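Local coordinates for 462aa long hypothetical selenium-binding protein (Sulfolobus tokodaii, PDB 2ECE) that is of unknown function but belongs to the selenium-binding protein family and may bind selenium, at residues K296-N308 against K314-I326. Residues are numbered along the deposited sequence; the frame is centred on the assembly and turned at random.
Sequences KVIEIPAEPLEGN and KPFKAVPPLVTDI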
loop_
_atom_site.group_PDB
_atom_site.type_symbol
_atom_site.label_atom_id
_atom_site.label_comp_id
_atom_site.label_asym_id
_atom_site.label_seq_id
_atom_site.Cartn_x
_atom_site.Cartn_y
_atom_site.Cartn_z
ATOM N N LYS A 296 1.917 21.016 1.846
ATOM C CA LYS A 296 0.638 20.476 1.410
ATOM C C LYS A 296 0.430 20.910 -0.035
ATOM O O LYS A 296 0.466 22.101 -0.341
ATOM C CB LYS A 296 -0.498 21.001 2.297
ATOM C CG LYS A 296 -1.873 20.470 1.918
ATOM C CD LYS A 296 -2.905 20.679 3.039
ATOM C CE LYS A 296 -3.140 22.150 3.362
ATOM N NZ LYS A 296 -4.210 22.315 4.394
ATOM N N VAL A 297 0.218 19.948 -0.928
ATOM C CA VAL A 297 0.032 20.272 -2.337
ATOM C C VAL A 297 -1.353 19.945 -2.883
ATOM O O VAL A 297 -1.734 20.426 -3.953
ATOM C CB VAL A 297 1.105 19.578 -3.207
ATOM C CG1 VAL A 297 2.475 20.154 -2.873
ATOM C CG2 VAL A 297 1.092 18.075 -2.965
ATOM N N ILE A 298 -2.102 19.126 -2.153
ATOM C CA ILE A 298 -3.457 18.755 -2.554
ATOM C C ILE A 298 -4.336 18.658 -1.312
ATOM O O ILE A 298 -3.931 18.096 -0.298
ATOM C CB ILE A 298 -3.517 17.374 -3.250
ATOM C CG1 ILE A 298 -2.724 17.384 -4.553
ATOM C CG2 ILE A 298 -4.968 17.014 -3.543
ATOM C CD1 ILE A 298 -2.611 16.007 -5.196
ATOM N N GLU A 299 -5.540 19.209 -1.394
ATOM C CA GLU A 299 -6.471 19.142 -0.279
ATOM C C GLU A 299 -7.841 18.861 -0.860
ATOM O O GLU A 299 -8.298 19.563 -1.765
ATOM C CB GLU A 299 -6.498 20.454 0.515
ATOM C CG GLU A 299 -7.332 20.369 1.796
ATOM C CD GLU A 299 -7.350 21.664 2.593
ATOM O OE1 GLU A 299 -6.269 22.244 2.828
ATOM O OE2 GLU A 299 -8.447 22.101 2.998
ATOM N N ILE A 300 -8.484 17.817 -0.353
ATOM C CA ILE A 300 -9.802 17.435 -0.823
ATOM C C ILE A 300 -10.787 17.566 0.330
ATOM O O ILE A 300 -10.611 16.950 1.378
ATOM C CB ILE A 300 -9.805 15.979 -1.345
ATOM C CG1 ILE A 300 -8.808 15.849 -2.503
ATOM C CG2 ILE A 300 -11.208 15.589 -1.798
ATOM C CD1 ILE A 300 -8.628 14.436 -3.005
ATOM N N PRO A 301 -11.833 18.391 0.153
ATOM C CA PRO A 301 -12.843 18.597 1.195
ATOM C C PRO A 301 -13.887 17.485 1.279
ATOM O O PRO A 301 -14.091 16.723 0.328
ATOM C CB PRO A 301 -13.462 19.934 0.801
ATOM C CG PRO A 301 -13.464 19.839 -0.695
ATOM C CD PRO A 301 -12.060 19.310 -0.979
ATOM N N ALA A 302 -14.542 17.396 2.431
ATOM C CA ALA A 302 -15.583 16.402 2.635
ATOM C C ALA A 302 -16.815 16.850 1.844
ATOM O O ALA A 302 -16.963 18.036 1.540
ATOM C CB ALA A 302 -15.915 16.292 4.119
ATOM N N GLU A 303 -17.687 15.905 1.502
ATOM C CA GLU A 303 -18.900 16.223 0.753
ATOM C C GLU A 303 -20.139 16.140 1.639
ATOM O O GLU A 303 -20.476 15.074 2.151
ATOM C CB GLU A 303 -19.080 15.264 -0.428
ATOM C CG GLU A 303 -18.212 15.553 -1.643
ATOM C CD GLU A 303 -18.660 16.782 -2.415
ATOM O OE1 GLU A 303 -19.735 17.332 -2.094
ATOM O OE2 GLU A 303 -17.940 17.194 -3.352
ATOM N N PRO A 304 -20.824 17.274 1.848
ATOM C CA PRO A 304 -22.028 17.237 2.686
ATOM C C PRO A 304 -23.080 16.264 2.134
ATOM O O PRO A 304 -23.277 16.159 0.921
ATOM C CB PRO A 304 -22.493 18.701 2.700
ATOM C CG PRO A 304 -21.778 19.338 1.506
ATOM C CD PRO A 304 -20.443 18.658 1.527
ATOM N N LEU A 305 -23.729 15.539 3.039
ATOM C CA LEU A 305 -24.747 14.553 2.686
ATOM C C LEU A 305 -25.558 14.335 3.961
ATOM O O LEU A 305 -24.976 14.103 5.021
ATOM C CB LEU A 305 -24.075 13.235 2.291
ATOM C CG LEU A 305 -24.458 12.462 1.024
ATOM C CD1 LEU A 305 -24.294 10.969 1.311
ATOM C CD2 LEU A 305 -25.885 12.761 0.608
ATOM N N GLU A 306 -26.885 14.394 3.885
ATOM C CA GLU A 306 -27.684 14.208 5.099
ATOM C C GLU A 306 -28.130 12.785 5.432
ATOM O O GLU A 306 -28.104 12.393 6.599
ATOM C CB GLU A 306 -28.903 15.140 5.100
ATOM C CG GLU A 306 -29.805 15.071 3.880
ATOM C CD GLU A 306 -30.971 16.039 3.996
ATOM O OE1 GLU A 306 -30.734 17.191 4.423
ATOM O OE2 GLU A 306 -32.116 15.657 3.660
ATOM N N GLY A 307 -28.533 12.008 4.431
ATOM C CA GLY A 307 -28.979 10.650 4.708
ATOM C C GLY A 307 -28.075 9.540 4.200
ATOM O O GLY A 307 -27.029 9.800 3.605
ATOM N N ASN A 308 -28.482 8.295 4.442
ATOM C CA ASN A 308 -27.728 7.119 4.008
ATOM C C ASN A 308 -26.281 7.092 4.497
ATOM O O ASN A 308 -25.400 6.557 3.823
ATOM C CB ASN A 308 -27.748 7.007 2.479
ATOM C CG ASN A 308 -29.094 6.551 1.940
ATOM O OD1 ASN A 308 -29.965 6.113 2.698
ATOM N ND2 ASN A 308 -29.266 6.635 0.624
ATOM N N LYS A 314 -22.842 9.862 10.893
ATOM C CA LYS A 314 -24.093 10.599 11.075
ATOM C C LYS A 314 -23.971 12.007 11.687
ATOM O O LYS A 314 -24.571 12.959 11.184
ATOM C CB LYS A 314 -25.088 9.767 11.897
ATOM C CG LYS A 314 -25.603 8.520 11.182
ATOM C CD LYS A 314 -26.705 7.828 11.979
ATOM C CE LYS A 314 -27.086 6.481 11.369
ATOM N NZ LYS A 314 -27.615 6.605 9.981
ATOM N N PRO A 315 -23.186 12.161 12.771
ATOM C CA PRO A 315 -23.015 13.463 13.427
ATOM C C PRO A 315 -22.504 14.602 12.546
ATOM O O PRO A 315 -22.880 15.761 12.736
ATOM C CB PRO A 315 -22.040 13.149 14.560
ATOM C CG PRO A 315 -22.377 11.731 14.897
ATOM C CD PRO A 315 -22.483 11.111 13.527
ATOM N N PHE A 316 -21.656 14.267 11.581
ATOM C CA PHE A 316 -21.067 15.270 10.704
ATOM C C PHE A 316 -21.869 15.611 9.443
ATOM O O PHE A 316 -21.594 16.621 8.790
ATOM C CB PHE A 316 -19.648 14.830 10.320
ATOM C CG PHE A 316 -18.834 14.333 11.484
ATOM C CD1 PHE A 316 -18.873 12.993 11.863
ATOM C CD2 PHE A 316 -18.060 15.214 12.230
ATOM C CE1 PHE A 316 -18.154 12.537 12.972
ATOM C CE2 PHE A 316 -17.338 14.769 13.340
ATOM C CZ PHE A 316 -17.387 13.426 13.712
ATOM N N LYS A 317 -22.856 14.785 9.108
ATOM C CA LYS A 317 -23.681 15.007 7.917
ATOM C C LYS A 317 -22.817 15.302 6.690
ATOM O O LYS A 317 -23.179 16.114 5.829
ATOM C CB LYS A 317 -24.672 16.161 8.148
ATOM C CG LYS A 317 -25.524 16.008 9.406
ATOM C CD LYS A 317 -27.010 16.282 9.159
ATOM C CE LYS A 317 -27.730 15.045 8.626
ATOM N NZ LYS A 317 -29.205 15.247 8.508
ATOM N N ALA A 318 -21.670 14.631 6.619
ATOM C CA ALA A 318 -20.747 14.793 5.505
ATOM C C ALA A 318 -20.004 13.482 5.267
ATOM O O ALA A 318 -19.991 12.599 6.125
ATOM C CB ALA A 318 -19.756 15.915 5.804
ATOM N N VAL A 319 -19.400 13.358 4.092
ATOM C CA VAL A 319 -18.636 12.165 3.745
ATOM C C VAL A 319 -17.197 12.612 3.538
ATOM O O VAL A 319 -16.905 13.392 2.629
ATOM C CB VAL A 319 -19.144 11.517 2.441
ATOM C CG1 VAL A 319 -18.342 10.250 2.135
ATOM C CG2 VAL A 319 -20.629 11.193 2.565
ATOM N N PRO A 320 -16.278 12.144 4.391
ATOM C CA PRO A 320 -14.886 12.556 4.219
ATOM C C PRO A 320 -14.353 11.840 2.988
ATOM O O PRO A 320 -14.815 10.743 2.659
ATOM C CB PRO A 320 -14.214 12.069 5.506
ATOM C CG PRO A 320 -15.379 11.880 6.478
ATOM C CD PRO A 320 -16.426 11.297 5.583
ATOM N N PRO A 321 -13.405 12.457 2.268
ATOM C CA PRO A 321 -12.891 11.764 1.090
ATOM C C PRO A 321 -12.162 10.489 1.504
ATOM O O PRO A 321 -12.228 9.480 0.806
ATOM C CB PRO A 321 -11.959 12.800 0.461
ATOM C CG PRO A 321 -11.493 13.595 1.649
ATOM C CD PRO A 321 -12.780 13.782 2.412
ATOM N N LEU A 322 -11.501 10.542 2.660
ATOM C CA LEU A 322 -10.735 9.414 3.189
ATOM C C LEU A 322 -9.765 8.871 2.150
ATOM O O LEU A 322 -9.918 7.746 1.665
ATOM C CB LEU A 322 -11.659 8.285 3.655
ATOM C CG LEU A 322 -12.620 8.585 4.810
ATOM C CD1 LEU A 322 -13.480 7.353 5.087
ATOM C CD2 LEU A 322 -11.828 8.985 6.047
ATOM N N VAL A 323 -8.778 9.685 1.797
ATOM C CA VAL A 323 -7.762 9.267 0.836
ATOM C C VAL A 323 -6.842 8.330 1.606
ATOM O O VAL A 323 -6.066 8.776 2.452
ATOM C CB VAL A 323 -6.967 10.479 0.309
ATOM C CG1 VAL A 323 -5.816 10.008 -0.579
ATOM C CG2 VAL A 323 -7.903 11.398 -0.491
ATOM N N THR A 324 -6.944 7.034 1.314
ATOM C CA THR A 324 -6.152 6.019 2.007
ATOM C C THR A 324 -4.926 5.472 1.267
ATOM O O THR A 324 -4.023 4.917 1.897
ATOM C CB THR A 324 -7.039 4.828 2.400
ATOM O OG1 THR A 324 -7.724 4.346 1.239
ATOM C CG2 THR A 324 -8.058 5.241 3.456
ATOM N N ASP A 325 -4.894 5.600 -0.057
ATOM C CA ASP A 325 -3.749 5.121 -0.822
ATOM C C ASP A 325 -3.358 6.075 -1.950
ATOM O O ASP A 325 -4.194 6.821 -2.471
ATOM C CB ASP A 325 -4.029 3.730 -1.413
ATOM C CG ASP A 325 -2.772 3.074 -1.987
ATOM O OD1 ASP A 325 -1.735 3.109 -1.302
ATOM O OD2 ASP A 325 -2.815 2.516 -3.105
ATOM N N ILE A 326 -2.074 6.055 -2.301
ATOM C CA ILE A 326 -1.542 6.870 -3.392
ATOM C C ILE A 326 -0.505 6.024 -4.123
ATOM O O ILE A 326 0.079 5.101 -3.540
ATOM C CB ILE A 326 -0.850 8.171 -2.895
ATOM C CG1 ILE A 326 0.215 7.839 -1.848
ATOM C CG2 ILE A 326 -1.885 9.135 -2.354
ATOM C CD1 ILE A 326 1.174 8.987 -1.557
#
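Glu-303 and Val-319 face each other as an antiparallel hydrogen-bonded pair, Glu-303 N donating to Val-319 O at 2.9 Å and Val-319 N returning to Glu-303 O at 2.8 Å. A third bond, Leu-305 N to Lys-317 O (2.9 Å), is nearly straight at 174° but reaches the oxygen from above its carbonyl plane. Between these bonds lies the non-hydrogen-bonded pair Pro-304 and Ala-318. Leu-305 and Val-319 run alongside in the same direction, CD1 of Leu-305 3.9 Å from CG2 of Val-319; with CG1 anti to the valine's backbone N (chi1 -178°), CG2 is left beside that N. Glu-303, bent at chi2, carries its end away from 314-326, and its side chain packs on Ile-342 and Phe-368. At the outer end Lys-317 kinks at chi2 and chi3 and lays its CE 3.4 Å from Glu-306 O; its NZ stays 4.8 Å from Glu-306 OE1, too far for a salt bridge. Toward the core, Ile-300 and the Pro-321 ring pass antiparallel, CG2 of Ile-300 meeting CB of Pro-321 at 3.7 Å, while CD1 of Ile-300 crosses onto Val-323 CG2. Strand 318-319 thus adds a short fifth strand to the outer strand, 291-304, of a four-stranded blade, before the chain enters the next beta-propeller blade at 326-328.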